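Local coordinates for cytokinesis protein 2 (Saccharomyces cerevisiae, PDB 4WPE) that binds phospholipids and actin filaments and mediates the cytoskeletal rearrangements that yeast cytokinesis requires, this chain being its F-BAR domain, at residues Cys217-Gln220 against Glu221-Asn224; Pro18-Asn21 against Gly22-Ile25; Asn224-Ile227 against Ser228-Ser232. One frame throughout, in Å; residues are numbered along the deposited sequence.

Overall arrangement
From the N terminus, contact 2 comes first: residues 18-25 run out of the loop that follows helix 11-14 and into the start of helix 21-35, which they set against helices 76-162 and 170-259. Much later, contacts 1 and 3 occupy successive turns of helix 170-259, overlapping at N224, with centres 11 Å apart; contact 1 faces helices 21-35 and 76-162, contact 3 helices 37-71 and 76-162. None closes a long loop, because each joins adjacent segments, and nothing nests or crosses. Contacts 1 and 2 have centres 16 Å apart and do not touch. All three also border the second subunit of the helical F-BAR dimer.

Contact 1: residues Cys217-Gln220 against Glu221-Asn224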
loop_
_atom_site.group_PDB
_atom_site.type_symbol
_atom_site.label_atom_id
_atom_site.label_comp_id
_atom_site.label_asym_id
_atom_site.label_seq_id
_atom_site.Cartn_x
_atom_site.Cartn_y
_atom_site.Cartn_z
ATOM N N CYS A 217 -12.949 42.667 3.434
ATOM C CA CYS A 217 -13.867 41.627 3.877
ATOM C C CYS A 217 -13.957 40.530 2.825
ATOM O O CYS A 217 -13.999 39.344 3.163
ATOM C CB CYS A 217 -15.254 42.202 4.171
ATOM S SG CYS A 217 -15.551 42.553 5.919
ATOM N N GLU A 218 -13.976 40.928 1.555
ATOM C CA GLU A 218 -13.942 39.973 0.451
ATOM C C GLU A 218 -12.695 39.095 0.550
ATOM O O GLU A 218 -12.759 37.887 0.328
ATOM C CB GLU A 218 -13.977 40.691 -0.903
ATOM C CG GLU A 218 -15.351 41.201 -1.326
ATOM C CD GLU A 218 -15.492 41.302 -2.836
ATOM O OE1 GLU A 218 -15.217 40.296 -3.526
ATOM O OE2 GLU A 218 -15.872 42.383 -3.334
ATOM N N LEU A 219 -11.567 39.709 0.892
ATOM C CA LEU A 219 -10.321 38.973 1.087
ATOM C C LEU A 219 -10.425 38.018 2.268
ATOM O O LEU A 219 -10.029 36.856 2.178
ATOM C CB LEU A 219 -9.151 39.933 1.300
ATOM C CG LEU A 219 -8.658 40.696 0.069
ATOM C CD1 LEU A 219 -7.575 41.690 0.456
ATOM C CD2 LEU A 219 -8.147 39.730 -0.988
ATOM N N GLN A 220 -10.962 38.515 3.378
ATOM C CA GLN A 220 -11.111 37.707 4.582
ATOM C C GLN A 220 -12.070 36.543 4.343
ATOM O O GLN A 220 -11.963 35.497 4.976
ATOM C CB GLN A 220 -11.595 38.578 5.743
ATOM C CG GLN A 220 -11.757 37.837 7.052
ATOM C CD GLN A 220 -12.175 38.749 8.183
ATOM O OE1 GLN A 220 -11.691 39.875 8.297
ATOM N NE2 GLN A 220 -13.088 38.272 9.023
ATOM N N GLU A 221 -13.003 36.729 3.415
ATOM C CA GLU A 221 -13.918 35.662 3.035
ATOM C C GLU A 221 -13.204 34.647 2.150
ATOM O O GLU A 221 -13.472 33.449 2.228
ATOM C CB GLU A 221 -15.142 36.230 2.314
ATOM C CG GLU A 221 -16.068 35.178 1.726
ATOM C CD GLU A 221 -17.255 35.784 1.005
ATOM O OE1 GLU A 221 -18.134 36.362 1.682
ATOM O OE2 GLU A 221 -17.306 35.689 -0.239
HETATM N N MSE A 222 -12.294 35.135 1.311
HETATM C CA MSE A 222 -11.503 34.266 0.444
HETATM C C MSE A 222 -10.640 33.307 1.253
HETATM O O MSE A 222 -10.686 32.092 1.055
HETATM C CB MSE A 222 -10.607 35.090 -0.480
HETATM C CG MSE A 222 -11.333 35.830 -1.580
HETATM SE SE MSE A 222 -10.106 36.246 -3.029
HETATM C CE MSE A 222 -9.670 34.424 -3.567
ATOM N N GLU A 223 -9.847 33.869 2.159
ATOM C CA GLU A 223 -8.957 33.073 2.989
ATOM C C GLU A 223 -9.750 32.112 3.865
ATOM O O GLU A 223 -9.381 30.946 4.002
ATOM C CB GLU A 223 -8.073 33.978 3.852
ATOM C CG GLU A 223 -7.082 33.229 4.737
ATOM C CD GLU A 223 -5.923 32.611 3.962
ATOM O OE1 GLU A 223 -5.839 32.807 2.729
ATOM O OE2 GLU A 223 -5.090 31.924 4.593
ATOM N N ASN A 224 -10.842 32.598 4.446
ATOM C CA ASN A 224 -11.693 31.756 5.282
ATOM C C ASN A 224 -12.252 30.575 4.494
ATOM O O ASN A 224 -12.337 29.457 5.005
ATOM C CB ASN A 224 -12.838 32.570 5.884
ATOM C CG ASN A 224 -13.579 31.815 6.970
ATOM O OD1 ASN A 224 -14.466 31.008 6.690
ATOM N ND2 ASN A 224 -13.213 32.072 8.220
#
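E223 N donates to L219 O at 3.0 Å, and its N-H...O angle of 170° makes this a nearly straight alpha-helical i to i+4 bond. E221 N to C217 O, M222 N to E218 O and N224 N to Q220 O repeat the pattern at the adjoining residues. E218 O also receives a weak second bond from E221 N. Of the four i to i+4 bonds, the one to Q220 O has its donor farthest out of the carbonyl plane: N224 N stands 42° from it.

Among carbon contacts, the side chain of M222, a selenomethionine, lies alongside E218 O and L219 O. With CG anti to the carbonyl carbon (chi1 -71°), the chain starts out past E218 O, and SE comes within 4.5 Å of L219 CD2 as a loose apolar touch. The CB atoms of E221 and N224 also lie near carbonyls of the preceding turn, as the helical backbone dictates. L219 also meets L26 and L27 of helix 21-35, and both it and M222 reach L125 of helix 76-162.

The charged ends are answered from outside the two segments. R121 of helix 76-162 forms salt bridges with both acids of one pair, E218 and E221, while E218 OE1 and E221 OE2 remain 6.0 Å apart; E223 pairs with R226, and Q220 OE1 accepts from Y11 N. The chemistry thus divides by kind: backbone bonds hold the turn, L219 and M222 supply apolar packing, and an arginine shared by two acids probably offsets their mutual repulsion while joining helix 170-259 to helix 76-162.

Contact 2: residues Pro18-Asn21 against Gly22-Ile25; sequences PNDN and GVNI
N21 O accepts the backbone hydrogen bond of I25 N at 3.2 Å, with an N-H...O angle of 157° and the donor in the carbonyl plane. This i to i+4 bond belongs to the opening turn of helix 21-35. The I25 side chain turns back the same way: its first torsion points CG1 away from the carbonyl carbon of I25, and CD1 ends 4.3 Å from N21 CB, so the side chain of the donor residue lies alongside the carbonyl that its own N-H bonds.

D20 holds the N-cap position, but its side chain makes no capping bond. It has left-handed backbone angles (phi 57°, psi 41°), consistent with a change of chain direction as the loop enters the helix. Its contact with the first turn is instead made by carbon and carbonyl. V23 CB is 3.4 Å from D20 O, and V23 CG2, set beside its own backbone N, reaches D20 CB at 3.9 Å. N24 ND2 stays 3.7 Å from D20 O.

The two faces of this turn have different neighbours. D20 and V23 meet R133 of helix 76-162 and W208 of helix 170-259, with V23 also touching I129 and W212; D20 has a long, weak ion pair to K136. N21 and I25 pack on T277 of the second subunit, so the start of helix 21-35 touches two long helices of its own chain and the partner chain.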
loop_
_atom_site.group_PDB
_atom_site.type_symbol
_atom_site.label_atom_id
_atom_site.label_comp_id
_atom_site.label_asym_id
_atom_site.label_seq_id
_atom_site.Cartn_x
_atom_site.Cartn_y
_atom_site.Cartn_z
ATOM N N PRO A 18 -1.513 54.521 6.200
ATOM C CA PRO A 18 -1.548 55.731 5.364
ATOM C C PRO A 18 -0.710 55.614 4.091
ATOM O O PRO A 18 -0.656 56.561 3.306
ATOM C CB PRO A 18 -0.979 56.810 6.291
ATOM C CG PRO A 18 -0.084 56.068 7.211
ATOM C CD PRO A 18 -0.743 54.733 7.438
ATOM N N ASN A 19 -0.060 54.471 3.895
ATOM C CA ASN A 19 0.651 54.202 2.651
ATOM C C ASN A 19 0.168 52.904 2.015
ATOM O O ASN A 19 0.816 52.361 1.118
ATOM C CB ASN A 19 2.160 54.146 2.888
ATOM C CG ASN A 19 2.752 55.510 3.188
ATOM O OD1 ASN A 19 2.937 56.332 2.291
ATOM N ND2 ASN A 19 3.056 55.755 4.457
ATOM N N ASP A 20 -0.977 52.421 2.494
ATOM C CA ASP A 20 -1.614 51.215 1.973
ATOM C C ASP A 20 -0.672 50.014 2.041
ATOM O O ASP A 20 -0.611 49.201 1.117
ATOM C CB ASP A 20 -2.094 51.448 0.535
ATOM C CG ASP A 20 -3.240 52.450 0.454
ATOM O OD1 ASP A 20 -3.890 52.701 1.492
ATOM O OD2 ASP A 20 -3.481 53.001 -0.644
ATOM N N ASN A 21 0.064 49.914 3.144
ATOM C CA ASN A 21 0.958 48.787 3.373
ATOM C C ASN A 21 0.175 47.510 3.629
ATOM O O ASN A 21 0.456 46.470 3.035
ATOM C CB ASN A 21 1.888 49.065 4.555
ATOM C CG ASN A 21 2.700 50.327 4.371
ATOM O OD1 ASN A 21 3.135 50.644 3.264
ATOM N ND2 ASN A 21 2.907 51.060 5.459
ATOM N N GLY A 22 -0.814 47.606 4.514
ATOM C CA GLY A 22 -1.654 46.477 4.875
ATOM C C GLY A 22 -2.356 45.855 3.686
ATOM O O GLY A 22 -2.729 44.683 3.717
ATOM N N VAL A 23 -2.530 46.646 2.632
ATOM C CA VAL A 23 -3.127 46.162 1.393
ATOM C C VAL A 23 -2.258 45.086 0.749
ATOM O O VAL A 23 -2.708 43.963 0.525
ATOM C CB VAL A 23 -3.342 47.315 0.389
ATOM C CG1 VAL A 23 -3.815 46.778 -0.955
ATOM C CG2 VAL A 23 -4.337 48.324 0.946
ATOM N N ASN A 24 -1.008 45.433 0.463
ATOM C CA ASN A 24 -0.087 44.517 -0.197
ATOM C C ASN A 24 0.264 43.312 0.669
ATOM O O ASN A 24 0.563 42.234 0.153
ATOM C CB ASN A 24 1.180 45.263 -0.608
ATOM C CG ASN A 24 0.903 46.350 -1.627
ATOM O OD1 ASN A 24 0.142 46.142 -2.574
ATOM N ND2 ASN A 24 1.501 47.522 -1.429
ATOM N N ILE A 25 0.219 43.497 1.983
ATOM C CA ILE A 25 0.443 42.400 2.917
ATOM C C ILE A 25 -0.673 41.358 2.803
ATOM O O ILE A 25 -0.405 40.158 2.733
ATOM C CB ILE A 25 0.544 42.914 4.367
ATOM C CG1 ILE A 25 1.886 43.613 4.581
ATOM C CG2 ILE A 25 0.397 41.776 5.360
ATOM C CD1 ILE A 25 1.806 44.827 5.476
#

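Contact 3: residues Asn224-Ile227 against Ser228-Ser232; sequences NARI and SFLQS
Two successive turns in the middle of helix 170-259, one of the long helices of the F-BAR domain, are joined here by backbone hydrogen bonds and by a serine that bonds back to the preceding turn. S228 donates twice to N224 O: its N at 3.1 Å with an N-H...O angle of 163°, and its OG also at 3.1 Å. The hydroxyl lies beside the backbone N (chi1 -68°), a setting that turns it back toward the carbonyl, and the two donors approach from opposite faces of the carbonyl plane. An alanine here would remove the hydroxyl and is likely to leave N224 O with the backbone N-H as its remaining donor within this pair of turns.

The other i to i+4 bonds are less uniform. Q231 N reaches I227 O at 2.8 Å in the carbonyl plane, whereas F229 N stands 50° out of the plane of the A225 carbonyl. L230 N bonds to R226 O, and L230 CG and F229 CB lie alongside the carbonyls that their own N-H groups bond. L230 CD1 approaches the R226 guanidinium obliquely, 4.4 Å from R226 NH2. The side chains of I227 and Q231 cross obliquely, with I227 CG2 at 4.1 Å from Q231 OE1.

R226 NH2 forms a salt bridge with D74 of the second subunit, while Q231 NE2 bonds to F262 O and L259 O of that subunit; F229 stacks on F114 of helix 76-162. A hydrogen-bonded backbone therefore carries a paired arginine and an amide that link the two subunits, with an aromatic stack joining helices within the chain.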
loop_
_atom_site.group_PDB
_atom_site.type_symbol
_atom_site.label_atom_id
_atom_site.label_comp_id
_atom_site.label_asym_id
_atom_site.label_seq_id
_atom_site.Cartn_x
_atom_site.Cartn_y
_atom_site.Cartn_z
ATOM N N ASN A 224 -10.842 32.598 4.446
ATOM C CA ASN A 224 -11.693 31.756 5.282
ATOM C C ASN A 224 -12.252 30.575 4.494
ATOM O O ASN A 224 -12.337 29.457 5.005
ATOM C CB ASN A 224 -12.838 32.570 5.884
ATOM C CG ASN A 224 -13.579 31.815 6.970
ATOM O OD1 ASN A 224 -14.466 31.008 6.690
ATOM N ND2 ASN A 224 -13.213 32.072 8.220
ATOM N N ALA A 225 -12.627 30.830 3.245
ATOM C CA ALA A 225 -13.140 29.782 2.373
ATOM C C ALA A 225 -12.017 28.855 1.929
ATOM O O ALA A 225 -12.255 27.698 1.600
ATOM C CB ALA A 225 -13.839 30.384 1.165
ATOM N N ARG A 226 -10.791 29.371 1.919
ATOM C CA ARG A 226 -9.630 28.571 1.548
ATOM C C ARG A 226 -9.214 27.630 2.681
ATOM O O ARG A 226 -9.005 26.436 2.462
ATOM C CB ARG A 226 -8.461 29.473 1.161
ATOM C CG ARG A 226 -7.188 28.716 0.828
ATOM C CD ARG A 226 -5.999 29.659 0.714
ATOM N NE ARG A 226 -4.740 28.939 0.852
ATOM C CZ ARG A 226 -4.068 28.821 1.993
ATOM N NH1 ARG A 226 -4.529 29.392 3.098
ATOM N NH2 ARG A 226 -2.932 28.139 2.026
ATOM N N ILE A 227 -9.095 28.177 3.887
ATOM C CA ILE A 227 -8.751 27.376 5.057
ATOM C C ILE A 227 -9.778 26.273 5.297
ATOM O O ILE A 227 -9.424 25.103 5.414
ATOM C CB ILE A 227 -8.650 28.236 6.331
ATOM C CG1 ILE A 227 -7.619 29.355 6.156
ATOM C CG2 ILE A 227 -8.289 27.369 7.527
ATOM C CD1 ILE A 227 -6.220 28.858 5.890
ATOM N N SER A 228 -11.049 26.654 5.361
ATOM C CA SER A 228 -12.127 25.723 5.681
ATOM C C SER A 228 -12.255 24.600 4.657
ATOM O O SER A 228 -12.481 23.443 5.020
ATOM C CB SER A 228 -13.455 26.475 5.793
ATOM O OG SER A 228 -13.459 27.332 6.921
ATOM N N PHE A 229 -12.117 24.945 3.380
ATOM C CA PHE A 229 -12.211 23.960 2.307
ATOM C C PHE A 229 -11.096 22.922 2.431
ATOM O O PHE A 229 -11.349 21.720 2.360
ATOM C CB PHE A 229 -12.160 24.648 0.940
ATOM C CG PHE A 229 -12.326 23.711 -0.225
ATOM C CD1 PHE A 229 -13.584 23.441 -0.739
ATOM C CD2 PHE A 229 -11.224 23.109 -0.813
ATOM C CE1 PHE A 229 -13.739 22.581 -1.814
ATOM C CE2 PHE A 229 -11.372 22.249 -1.885
ATOM C CZ PHE A 229 -12.631 21.986 -2.387
ATOM N N LEU A 230 -9.864 23.391 2.620
ATOM C CA LEU A 230 -8.721 22.498 2.806
ATOM C C LEU A 230 -8.864 21.710 4.100
ATOM O O LEU A 230 -8.470 20.550 4.179
ATOM C CB LEU A 230 -7.408 23.281 2.819
ATOM C CG LEU A 230 -6.972 23.964 1.521
ATOM C CD1 LEU A 230 -5.619 24.635 1.701
ATOM C CD2 LEU A 230 -6.925 22.965 0.377
ATOM N N GLN A 231 -9.439 22.349 5.111
ATOM C CA GLN A 231 -9.660 21.700 6.398
ATOM C C GLN A 231 -10.621 20.518 6.258
ATOM O O GLN A 231 -10.371 19.447 6.805
ATOM C CB GLN A 231 -10.194 22.712 7.413
ATOM C CG GLN A 231 -10.115 22.259 8.860
ATOM C CD GLN A 231 -10.444 23.378 9.828
ATOM O OE1 GLN A 231 -10.610 24.529 9.427
ATOM N NE2 GLN A 231 -10.540 23.045 11.110
ATOM N N SER A 232 -11.708 20.710 5.516
ATOM C CA SER A 232 -12.696 19.648 5.326
ATOM C C SER A 232 -12.175 18.563 4.391
ATOM O O SER A 232 -12.456 17.380 4.584
ATOM C CB SER A 232 -14.008 20.211 4.775
ATOM O OG SER A 232 -13.882 20.546 3.403
#